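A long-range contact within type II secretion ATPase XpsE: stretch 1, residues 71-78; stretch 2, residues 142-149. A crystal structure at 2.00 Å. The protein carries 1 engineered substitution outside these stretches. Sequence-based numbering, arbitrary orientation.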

# COMPACT_ATOMS: atom_id res chain seq x y z
N GLN A 71 -6.04 -10.60 -10.88
CA GLN A 71 -4.80 -10.62 -11.69
C GLN A 71 -3.65 -11.52 -11.17
O GLN A 71 -2.64 -11.73 -11.86
N LEU A 72 -3.84 -12.10 -9.99
CA LEU A 72 -2.83 -12.94 -9.36
C LEU A 72 -3.25 -14.43 -9.31
O LEU A 72 -4.35 -14.74 -8.85
N GLY A 73 -2.39 -15.33 -9.78
CA GLY A 73 -2.63 -16.78 -9.70
C GLY A 73 -2.51 -17.37 -8.30
O GLY A 73 -2.27 -16.66 -7.34
N ASP A 74 -2.67 -18.70 -8.19
CA ASP A 74 -2.75 -19.43 -6.91
C ASP A 74 -1.44 -19.67 -6.16
O ASP A 74 -1.44 -19.90 -4.96
N THR A 75 -0.34 -19.67 -6.90
CA THR A 75 0.98 -19.80 -6.31
C THR A 75 1.90 -18.79 -6.94
O THR A 75 1.61 -18.30 -8.04
N PRO A 76 3.01 -18.47 -6.26
CA PRO A 76 3.95 -17.45 -6.75
C PRO A 76 4.51 -17.77 -8.14
O PRO A 76 4.83 -18.92 -8.39
N PRO A 77 4.65 -16.75 -8.99
CA PRO A 77 5.05 -16.95 -10.38
C PRO A 77 6.38 -17.64 -10.61
O PRO A 77 6.35 -18.56 -11.42
N GLU A 78 7.49 -17.23 -9.99
CA GLU A 78 8.80 -17.84 -10.31
C GLU A 78 10.02 -17.10 -9.72
O GLU A 78 10.67 -17.59 -8.78
N ASP A 142 -4.55 -11.38 1.85
CA ASP A 142 -5.08 -12.66 1.42
C ASP A 142 -4.07 -13.37 0.53
O ASP A 142 -3.77 -14.54 0.72
N LEU A 143 -3.48 -12.65 -0.42
CA LEU A 143 -2.49 -13.23 -1.31
C LEU A 143 -1.25 -13.66 -0.51
O LEU A 143 -0.67 -14.76 -0.77
N ILE A 144 -0.80 -12.82 0.43
CA ILE A 144 0.39 -13.18 1.21
C ILE A 144 0.13 -14.56 1.86
O ILE A 144 1.00 -15.42 1.73
N GLU A 145 -1.02 -14.75 2.48
CA GLU A 145 -1.33 -15.99 3.19
C GLU A 145 -1.50 -17.19 2.26
O GLU A 145 -1.06 -18.32 2.58
N ARG A 146 -2.20 -16.97 1.15
CA ARG A 146 -2.42 -17.98 0.15
C ARG A 146 -1.12 -18.44 -0.45
O ARG A 146 -0.86 -19.64 -0.59
N TRP A 147 -0.26 -17.49 -0.77
CA TRP A 147 0.98 -17.83 -1.37
C TRP A 147 1.97 -18.38 -0.33
O TRP A 147 2.85 -19.18 -0.71
N TYR A 148 1.83 -17.97 0.95
CA TYR A 148 2.78 -18.36 2.03
C TYR A 148 2.08 -18.71 3.33
O TYR A 148 0.86 -18.60 3.43
N GLY A 149 2.80 -19.22 4.31
CA GLY A 149 2.15 -19.74 5.52
C GLY A 149 0.99 -20.74 5.37
O GLY A 149 1.07 -21.79 4.67

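Segment 71-78, which has no regular helix or strand, lies against the C-terminal turns of the helix that ends at Trp-147, and the two stretches bury 436 Å² between them. Trp-147 dominates the contact, with 111 Å² covered by the other stretch. Its CA-to-CB bond points sideways, but chi1 of -82° (m) and chi2 of 9° carry the indole in beneath the loop, where residues 72 to 77 all approach it. One edge of the ring is fixed by a hydrogen bond from Trp-147 NE1 to Gly-73 O (2.9 Å, 156° at the hydrogen), which satisfies the only polar atom of the side chain.

Over one face of the indole lies the Thr-75/Pro-76 backbone. Pro-76 CA sits 3.6 Å from the centroid of the six-membered ring of Trp-147, 2° off the ring normal, so its C-H is well placed for a CH-pi interaction. The pyrrolidine of Pro-76, with C-gamma exo pucker, extends the cover across the five-membered ring, bringing Pro-76 CD to 3.8 Å from Trp-147 CG. It then reaches Tyr-148, where Pro-76 CG lies 3.8 Å from Tyr-148 CE1. The phenol, on an m rotamer, thus flanks the proline just past the helix. Pro-77 CD closes on Trp-147 CH2 at 3.3 Å, at an oblique angle to the ring.

Leu-72 supplies the apolar packing at the other end of the loop segment. Its CA-to-CB bond points toward the helix, and chi1 is m (-70°), while chi2 of 120° falls between wells. Leu-72 CD2 packs 3.4 Å from Leu-143 CD2 and 4.1 Å from Trp-147 CH2, so the one methyl touches both helix residues. Leu-143, one helical turn before Trp-147, also points toward the loop, with chi1 t and chi2 p.

Arg-146 brings charge to the solvent-exposed margin. It leaves the helix toward the loop with chi1 and chi2 both t, and its guanidinium meets Gly-73 O edge-on through a hydrogen bond from Arg-146 NH2 (3.1 Å, 154°). Gly-73 O therefore accepts from two consecutive helix residues, pinning the loop where it passes the helix. Asp-74 begins with its CA-to-CB bond directed away, yet its carboxylate comes back within range: Asp-74 OD1 is 3.9 Å from Arg-146 NE, a long salt bridge. The oxygen lies well out of the guanidinium plane, so the attraction is purely electrostatic, and Arg-146 NE is left without a hydrogen-bond partner.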

# COMPACT_ATOMS: atom_id res chain seq x y z
CB GLN A 71 -4.29 -9.23 -11.99
CG GLN A 71 -5.29 -8.22 -12.58
CD GLN A 71 -4.70 -6.81 -12.55
OE1 GLN A 71 -5.12 -5.97 -11.75
NE2 GLN A 71 -3.74 -6.54 -13.45
CB LEU A 72 -2.67 -12.39 -7.95
CG LEU A 72 -1.97 -11.02 -8.03
CD1 LEU A 72 -2.76 -9.84 -7.46
CD2 LEU A 72 -0.69 -11.21 -7.38
CB ASP A 74 -3.35 -20.81 -7.14
CG ASP A 74 -4.83 -20.78 -7.22
OD1 ASP A 74 -5.49 -20.08 -6.39
OD2 ASP A 74 -5.40 -21.44 -8.10
CB THR A 75 1.52 -21.19 -6.63
OG1 THR A 75 1.65 -21.33 -8.07
CG2 THR A 75 0.52 -22.28 -6.16
CB PRO A 76 5.09 -17.45 -5.71
CG PRO A 76 4.50 -18.03 -4.49
CD PRO A 76 3.42 -19.01 -4.95
CB PRO A 77 5.12 -15.52 -10.93
CG PRO A 77 5.27 -14.68 -9.76
CD PRO A 77 4.45 -15.33 -8.69
CB GLU A 78 9.02 -17.94 -11.85
CG GLU A 78 8.77 -19.32 -12.48
CD GLU A 78 7.99 -19.28 -13.81
OE1 GLU A 78 7.53 -18.18 -14.22
OE2 GLU A 78 7.83 -20.36 -14.46
CB ASP A 142 -6.38 -12.44 0.64
CG ASP A 142 -7.58 -12.19 1.53
OD1 ASP A 142 -7.52 -12.21 2.77
OD2 ASP A 142 -8.65 -11.89 1.04
CB LEU A 143 -2.01 -12.25 -2.40
CG LEU A 143 -1.00 -12.85 -3.36
CD1 LEU A 143 -1.75 -13.68 -4.35
CD2 LEU A 143 -0.22 -11.79 -4.04
CB ILE A 144 0.73 -12.17 2.29
CG1 ILE A 144 1.24 -10.84 1.65
CG2 ILE A 144 1.82 -12.76 3.28
CD1 ILE A 144 1.12 -9.63 2.57
CB GLU A 145 -2.60 -15.86 4.02
CG GLU A 145 -2.88 -17.04 4.97
CD GLU A 145 -1.64 -17.38 5.79
OE1 GLU A 145 -1.20 -16.51 6.57
OE2 GLU A 145 -1.07 -18.49 5.61
CB ARG A 146 -3.34 -17.39 -0.92
CG ARG A 146 -3.50 -18.22 -2.14
CD ARG A 146 -4.76 -17.83 -2.86
NE ARG A 146 -4.46 -17.09 -4.06
CZ ARG A 146 -4.76 -15.82 -4.33
NH1 ARG A 146 -5.39 -15.02 -3.44
NH2 ARG A 146 -4.43 -15.36 -5.54
CB TRP A 147 1.59 -16.64 -2.09
CG TRP A 147 1.06 -16.42 -3.44
CD1 TRP A 147 -0.02 -17.05 -4.05
CD2 TRP A 147 1.59 -15.52 -4.40
NE1 TRP A 147 -0.16 -16.59 -5.33
CE2 TRP A 147 0.82 -15.65 -5.57
CE3 TRP A 147 2.67 -14.61 -4.40
CZ2 TRP A 147 1.07 -14.89 -6.71
CZ3 TRP A 147 2.93 -13.89 -5.51
CH2 TRP A 147 2.14 -14.02 -6.67
CB TYR A 148 3.87 -17.31 2.24
CG TYR A 148 4.45 -16.75 0.95
CD1 TYR A 148 5.20 -17.53 0.13
CD2 TYR A 148 4.28 -15.41 0.56
CE1 TYR A 148 5.75 -17.03 -1.06
CE2 TYR A 148 4.79 -14.91 -0.64
CZ TYR A 148 5.54 -15.73 -1.43
OH TYR A 148 6.12 -15.36 -2.63